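Local coordinates for protein nicotinate phosphoribosyltransferase (PDB 2IM5) that probably makes nicotinate mononucleotide from nicotinate and phosphoribosyl pyrophosphate at the expense of ATP, on the route to NAD, at residues Q40-E45 with G103-R108; E129-F134 with E343-V348. All blocks are in the same frame, centred on the assembly; numbering follows the deposited sequence.

Interaction 1 (Q40-E45 with G103-R108); sequences QGFTEE and GHLDIR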
loop_
_atom_site.group_PDB
_atom_site.type_symbol
_atom_site.label_atom_id
_atom_site.label_comp_id
_atom_site.label_asym_id
_atom_site.label_seq_id
_atom_site.Cartn_x
_atom_site.Cartn_y
_atom_site.Cartn_z
ATOM N N GLN A 40 -18.294 9.423 8.098
ATOM C CA GLN A 40 -19.319 8.714 8.851
ATOM C C GLN A 40 -19.250 9.132 10.312
ATOM O O GLN A 40 -18.184 9.484 10.819
ATOM C CB GLN A 40 -19.101 7.205 8.758
ATOM C CG GLN A 40 -19.393 6.608 7.399
ATOM C CD GLN A 40 -19.054 5.131 7.340
ATOM O OE1 GLN A 40 -19.308 4.385 8.287
ATOM N NE2 GLN A 40 -18.489 4.697 6.221
ATOM N N GLY A 41 -20.389 9.091 10.990
ATOM C CA GLY A 41 -20.410 9.456 12.393
ATOM C C GLY A 41 -19.983 8.269 13.232
ATOM O O GLY A 41 -20.407 7.144 12.984
ATOM N N PHE A 42 -19.137 8.514 14.223
ATOM C CA PHE A 42 -18.660 7.449 15.093
ATOM C C PHE A 42 -18.888 7.821 16.545
ATOM O O PHE A 42 -18.847 8.994 16.911
ATOM C CB PHE A 42 -17.169 7.192 14.844
ATOM C CG PHE A 42 -16.898 6.346 13.636
ATOM C CD1 PHE A 42 -17.068 4.967 13.690
ATOM C CD2 PHE A 42 -16.478 6.924 12.447
ATOM C CE1 PHE A 42 -16.820 4.173 12.576
ATOM C CE2 PHE A 42 -16.230 6.139 11.325
ATOM C CZ PHE A 42 -16.402 4.760 11.392
ATOM N N THR A 43 -19.126 6.810 17.368
ATOM C CA THR A 43 -19.385 7.023 18.781
ATOM C C THR A 43 -18.160 6.738 19.624
ATOM O O THR A 43 -17.239 6.046 19.189
ATOM C CB THR A 43 -20.510 6.112 19.277
ATOM O OG1 THR A 43 -20.100 4.744 19.146
ATOM C CG2 THR A 43 -21.778 6.345 18.467
ATOM N N GLU A 44 -18.166 7.265 20.843
ATOM C CA GLU A 44 -17.057 7.075 21.761
ATOM C C GLU A 44 -16.866 5.616 22.143
ATOM O O GLU A 44 -15.754 5.203 22.467
ATOM C CB GLU A 44 -17.258 7.912 23.027
ATOM C CG GLU A 44 -16.352 9.133 23.112
ATOM C CD GLU A 44 -14.873 8.767 23.112
ATOM O OE1 GLU A 44 -14.486 7.847 23.866
ATOM O OE2 GLU A 44 -14.097 9.402 22.366
ATOM N N GLU A 45 -17.938 4.829 22.112
ATOM C CA GLU A 45 -17.790 3.428 22.473
ATOM C C GLU A 45 -17.046 2.681 21.375
ATOM O O GLU A 45 -16.306 1.742 21.661
ATOM C CB GLU A 45 -19.141 2.769 22.756
ATOM C CG GLU A 45 -19.924 2.316 21.550
ATOM C CD GLU A 45 -21.115 1.447 21.938
ATOM O OE1 GLU A 45 -20.902 0.375 22.555
ATOM O OE2 GLU A 45 -22.260 1.836 21.624
ATOM N N GLY A 103 -17.717 14.924 15.278
ATOM C CA GLY A 103 -18.238 13.591 15.542
ATOM C C GLY A 103 -17.627 12.512 14.662
ATOM O O GLY A 103 -18.176 11.417 14.525
ATOM N N HIS A 104 -16.480 12.818 14.067
ATOM C CA HIS A 104 -15.795 11.883 13.188
ATOM C C HIS A 104 -14.654 11.172 13.903
ATOM O O HIS A 104 -14.066 11.705 14.845
ATOM C CB HIS A 104 -15.263 12.637 11.970
ATOM C CG HIS A 104 -16.333 13.316 11.172
ATOM N ND1 HIS A 104 -16.102 14.459 10.436
ATOM C CD2 HIS A 104 -17.638 13.002 10.983
ATOM C CE1 HIS A 104 -17.219 14.821 9.828
ATOM N NE2 HIS A 104 -18.165 13.953 10.143
ATOM N N LEU A 105 -14.345 9.962 13.455
ATOM C CA LEU A 105 -13.266 9.191 14.060
ATOM C C LEU A 105 -11.919 9.782 13.658
ATOM O O LEU A 105 -11.634 9.931 12.473
ATOM C CB LEU A 105 -13.351 7.728 13.616
ATOM C CG LEU A 105 -12.287 6.766 14.153
ATOM C CD1 LEU A 105 -12.291 6.763 15.675
ATOM C CD2 LEU A 105 -12.565 5.373 13.616
ATOM N N ASP A 106 -11.105 10.121 14.651
ATOM C CA ASP A 106 -9.781 10.695 14.417
ATOM C C ASP A 106 -8.709 9.821 15.061
ATOM O O ASP A 106 -8.787 9.509 16.255
ATOM C CB ASP A 106 -9.705 12.106 15.012
ATOM C CG ASP A 106 -8.371 12.793 14.739
ATOM O OD1 ASP A 106 -7.333 12.339 15.277
ATOM O OD2 ASP A 106 -8.358 13.794 13.982
ATOM N N ILE A 107 -7.711 9.426 14.275
ATOM C CA ILE A 107 -6.630 8.596 14.791
ATOM C C ILE A 107 -5.279 9.080 14.283
ATOM O O ILE A 107 -5.091 9.309 13.084
ATOM C CB ILE A 107 -6.803 7.128 14.378
ATOM C CG1 ILE A 107 -8.175 6.621 14.821
ATOM C CG2 ILE A 107 -5.711 6.281 15.021
ATOM C CD1 ILE A 107 -8.498 5.256 14.303
ATOM N N ARG A 108 -4.334 9.233 15.200
ATOM C CA ARG A 108 -3.007 9.694 14.827
ATOM C C ARG A 108 -1.915 8.871 15.485
ATOM O O ARG A 108 -1.954 8.618 16.691
ATOM C CB ARG A 108 -2.837 11.165 15.206
ATOM C CG ARG A 108 -4.006 12.004 14.740
ATOM C CD ARG A 108 -3.745 13.482 14.830
ATOM N NE ARG A 108 -4.904 14.209 14.323
ATOM C CZ ARG A 108 -4.920 15.507 14.045
ATOM N NH1 ARG A 108 -3.830 16.244 14.221
ATOM N NH2 ARG A 108 -6.033 16.068 13.589
HETATM O O HOH W 1 -15.208 9.513 10.735
#
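Phe-42 and Leu-105 meet through opposite choices of the first torsion. Phe-42 CG stands anti to its carbonyl carbon (chi1 -80°), whereas Leu-105 CG stands anti to its backbone N (chi1 180°). The two side chains pass each other at a slant. The closest pair is Phe-42 CD2 and Leu-105 CB, 3.4 Å apart, with Phe-42 CG only slightly farther from the same carbon. The branch of Leu-105 then reaches over the ring. Its CD2 sits 4.2 Å from the centroid of the Phe-42 ring and almost on the ring normal, a CH-pi contact over the face. Phe-46 also meets the Phe-42 ring, and Tyr-131 and Ile-99 touch this side chain too.

Beside this packing the backbones are joined directly. Phe-42 N donates to Gly-103 O at 3.1 Å. Gly-41 CA lies 3.7 Å from Gly-103 O. The positive phi of Gly-103 (79°) is one that glycine adopts easily. A water makes the second link. It donates to Gln-40 O at 3.0 Å and accepts from Leu-105 N at 2.9 Å. It lies in the plane of the Phe-42 ring, at the edge. The imidazole of His-104 brings CD2 to 3.6 Å from Gln-40 O, at an oblique angle to the ring.

Thr-43 is the N-cap of helix 44-56, with a weak bond from Phe-46 N to its OG1. The arrangement is a surface contact in which the loop before this helix packs on the start of strand 105-110. Both segments belong to the NAPRTase N-terminal domain, and strand 105-110 is part of a five-stranded antiparallel sheet that also takes in strand 347-355.

Interaction 2 (E129-F134 with E343-V348); sequences ELYYRF and EPLNIV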
loop_
_atom_site.group_PDB
_atom_site.type_symbol
_atom_site.label_atom_id
_atom_site.label_comp_id
_atom_site.label_asym_id
_atom_site.label_seq_id
_atom_site.Cartn_x
_atom_site.Cartn_y
_atom_site.Cartn_z
ATOM N N GLU A 129 -12.681 -4.377 10.300
ATOM C CA GLU A 129 -13.282 -5.559 10.899
ATOM C C GLU A 129 -14.192 -5.198 12.078
ATOM O O GLU A 129 -15.295 -5.731 12.192
ATOM C CB GLU A 129 -12.198 -6.559 11.339
ATOM C CG GLU A 129 -12.766 -7.844 11.925
ATOM C CD GLU A 129 -11.812 -9.029 11.838
ATOM O OE1 GLU A 129 -12.130 -10.089 12.430
ATOM O OE2 GLU A 129 -10.753 -8.911 11.176
ATOM N N LEU A 130 -13.731 -4.299 12.946
ATOM C CA LEU A 130 -14.520 -3.865 14.097
ATOM C C LEU A 130 -15.826 -3.242 13.649
ATOM O O LEU A 130 -16.858 -3.457 14.266
ATOM C CB LEU A 130 -13.775 -2.816 14.925
ATOM C CG LEU A 130 -12.742 -3.229 15.966
ATOM C CD1 LEU A 130 -12.218 -1.966 16.651
ATOM C CD2 LEU A 130 -13.369 -4.167 16.996
ATOM N N TYR A 131 -15.759 -2.459 12.578
ATOM C CA TYR A 131 -16.927 -1.774 12.049
ATOM C C TYR A 131 -18.058 -2.727 11.673
ATOM O O TYR A 131 -19.189 -2.570 12.135
ATOM C CB TYR A 131 -16.540 -0.943 10.828
ATOM C CG TYR A 131 -17.716 -0.269 10.172
ATOM C CD1 TYR A 131 -18.343 0.817 10.774
ATOM C CD2 TYR A 131 -18.224 -0.740 8.962
ATOM C CE1 TYR A 131 -19.457 1.422 10.185
ATOM C CE2 TYR A 131 -19.330 -0.149 8.367
ATOM C CZ TYR A 131 -19.942 0.932 8.982
ATOM O OH TYR A 131 -21.034 1.525 8.380
ATOM N N TYR A 132 -17.757 -3.709 10.828
ATOM C CA TYR A 132 -18.772 -4.662 10.397
ATOM C C TYR A 132 -19.328 -5.448 11.577
ATOM O O TYR A 132 -20.520 -5.736 11.619
ATOM C CB TYR A 132 -18.193 -5.583 9.325
ATOM C CG TYR A 132 -17.817 -4.806 8.084
ATOM C CD1 TYR A 132 -18.794 -4.180 7.315
ATOM C CD2 TYR A 132 -16.481 -4.654 7.709
ATOM C CE1 TYR A 132 -18.457 -3.415 6.206
ATOM C CE2 TYR A 132 -16.130 -3.893 6.600
ATOM C CZ TYR A 132 -17.122 -3.278 5.854
ATOM O OH TYR A 132 -16.779 -2.530 4.757
ATOM N N ARG A 133 -18.474 -5.781 12.540
ATOM C CA ARG A 133 -18.942 -6.494 13.723
ATOM C C ARG A 133 -19.921 -5.579 14.454
ATOM O O ARG A 133 -21.018 -5.990 14.844
ATOM C CB ARG A 133 -17.798 -6.800 14.685
ATOM C CG ARG A 133 -16.848 -7.891 14.268
ATOM C CD ARG A 133 -15.886 -8.160 15.418
ATOM N NE ARG A 133 -14.827 -9.099 15.064
ATOM C CZ ARG A 133 -13.853 -9.463 15.892
ATOM N NH1 ARG A 133 -13.807 -8.967 17.122
ATOM N NH2 ARG A 133 -12.923 -10.317 15.490
ATOM N N PHE A 134 -19.500 -4.327 14.627
ATOM C CA PHE A 134 -20.286 -3.327 15.327
ATOM C C PHE A 134 -21.690 -3.143 14.768
ATOM O O PHE A 134 -22.645 -3.030 15.531
ATOM C CB PHE A 134 -19.556 -1.981 15.309
ATOM C CG PHE A 134 -20.008 -1.035 16.383
ATOM C CD1 PHE A 134 -19.683 -1.268 17.712
ATOM C CD2 PHE A 134 -20.740 0.102 16.064
ATOM C CE1 PHE A 134 -20.081 -0.375 18.713
ATOM C CE2 PHE A 134 -21.142 1.001 17.055
ATOM C CZ PHE A 134 -20.812 0.763 18.381
ATOM N N GLU A 343 -20.920 -2.782 1.957
ATOM C CA GLU A 343 -19.977 -2.009 1.162
ATOM C C GLU A 343 -18.702 -1.684 1.935
ATOM O O GLU A 343 -18.733 -1.472 3.145
ATOM C CB GLU A 343 -20.636 -0.716 0.685
ATOM C CG GLU A 343 -21.108 0.214 1.805
ATOM C CD GLU A 343 -22.171 -0.409 2.705
ATOM O OE1 GLU A 343 -21.813 -1.203 3.604
ATOM O OE2 GLU A 343 -23.370 -0.108 2.508
ATOM N N PRO A 344 -17.558 -1.653 1.238
ATOM C CA PRO A 344 -16.261 -1.354 1.854
ATOM C C PRO A 344 -16.225 0.056 2.431
ATOM O O PRO A 344 -16.883 0.959 1.915
ATOM C CB PRO A 344 -15.282 -1.504 0.693
ATOM C CG PRO A 344 -15.962 -2.505 -0.202
ATOM C CD PRO A 344 -17.389 -2.030 -0.173
ATOM N N LEU A 345 -15.462 0.238 3.502
ATOM C CA LEU A 345 -15.320 1.552 4.117
ATOM C C LEU A 345 -14.359 2.346 3.252
ATOM O O LEU A 345 -13.451 1.778 2.635
ATOM C CB LEU A 345 -14.741 1.437 5.527
ATOM C CG LEU A 345 -15.637 0.858 6.621
ATOM C CD1 LEU A 345 -14.884 0.862 7.943
ATOM C CD2 LEU A 345 -16.900 1.692 6.731
ATOM N N ASN A 346 -14.553 3.656 3.197
ATOM C CA ASN A 346 -13.675 4.498 2.403
ATOM C C ASN A 346 -12.708 5.192 3.354
ATOM O O ASN A 346 -12.803 6.400 3.586
ATOM C CB ASN A 346 -14.495 5.520 1.620
ATOM C CG ASN A 346 -13.645 6.350 0.685
ATOM O OD1 ASN A 346 -12.558 5.931 0.275
ATOM N ND2 ASN A 346 -14.137 7.528 0.328
ATOM N N ILE A 347 -11.778 4.410 3.895
ATOM C CA ILE A 347 -10.802 4.912 4.854
ATOM C C ILE A 347 -9.337 4.793 4.441
ATOM O O ILE A 347 -8.948 3.880 3.710
ATOM C CB ILE A 347 -10.964 4.181 6.201
ATOM C CG1 ILE A 347 -10.903 2.665 5.976
ATOM C CG2 ILE A 347 -12.281 4.574 6.854
ATOM C CD1 ILE A 347 -10.983 1.854 7.254
ATOM N N VAL A 348 -8.529 5.724 4.935
ATOM C CA VAL A 348 -7.095 5.733 4.675
ATOM C C VAL A 348 -6.390 6.283 5.907
ATOM O O VAL A 348 -7.025 6.853 6.795
ATOM C CB VAL A 348 -6.715 6.624 3.455
ATOM C CG1 VAL A 348 -7.309 6.055 2.185
ATOM C CG2 VAL A 348 -7.197 8.063 3.666
#
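Tyr-131 meets Leu-345 across the ring face, and Tyr-132, next along the helix, reaches the backbone of the same loop. From Tyr-131 CB outward, the first partner is Leu-345 CD1, 3.8 Å from CB. The next atom, CG, meets both methyls, CD1 slightly nearer. CD2 and CE2 then meet the other branch, with Tyr-131 CE2 3.5 Å from Leu-345 CD2. Farther out, CZ is still 3.9 Å from Leu-345 CD2. That methyl stands over the face but toward the rim, 22° off the ring normal, as a CH-pi contact. Tyr-131 OH, at the tip, packs by Gln-40.

This joins the C-terminal end of helix 120-134 to the loop that leads into strand 347-355, a strand of the antiparallel sheet. The loop thus packs on a helix more than 200 residues earlier in the chain.

Tyr-132 CB does not point at the loop, but its side chain ends close to it. Its OH donates to Glu-343 O at 2.7 Å. The hydroxyl lies above the carbonyl plane, 35° out of it, while the oxygen sits at the edge of the ring. Pro-344 CA is 3.2 Å from Tyr-132 OH. The same hydroxyl is also hydrogen-bonded to Asn-336 ND2, and Phe-171 stacks on the ring.

The centres of interactions 1 and 2 lie about 12 Å apart, on the same side of the chain's centre. They come in series along the chain: 40-45 with 103-108 closes before 129-134 with 343-348 opens. Both reach the same antiparallel sheet, one at strand 105-110 and the other at strand 347-355, with strand 29-36 between these two. Gln-40 bridges them by packing, its NE2 3.4 Å from Leu-345 CD2 and its OE1 3.3 Å from Tyr-131 OH. Glu-45 packs on Phe-134 as well. Strand 347-355 thus brings a late part of the chain into a sheet beside strand 29-36 of the N-terminal domain.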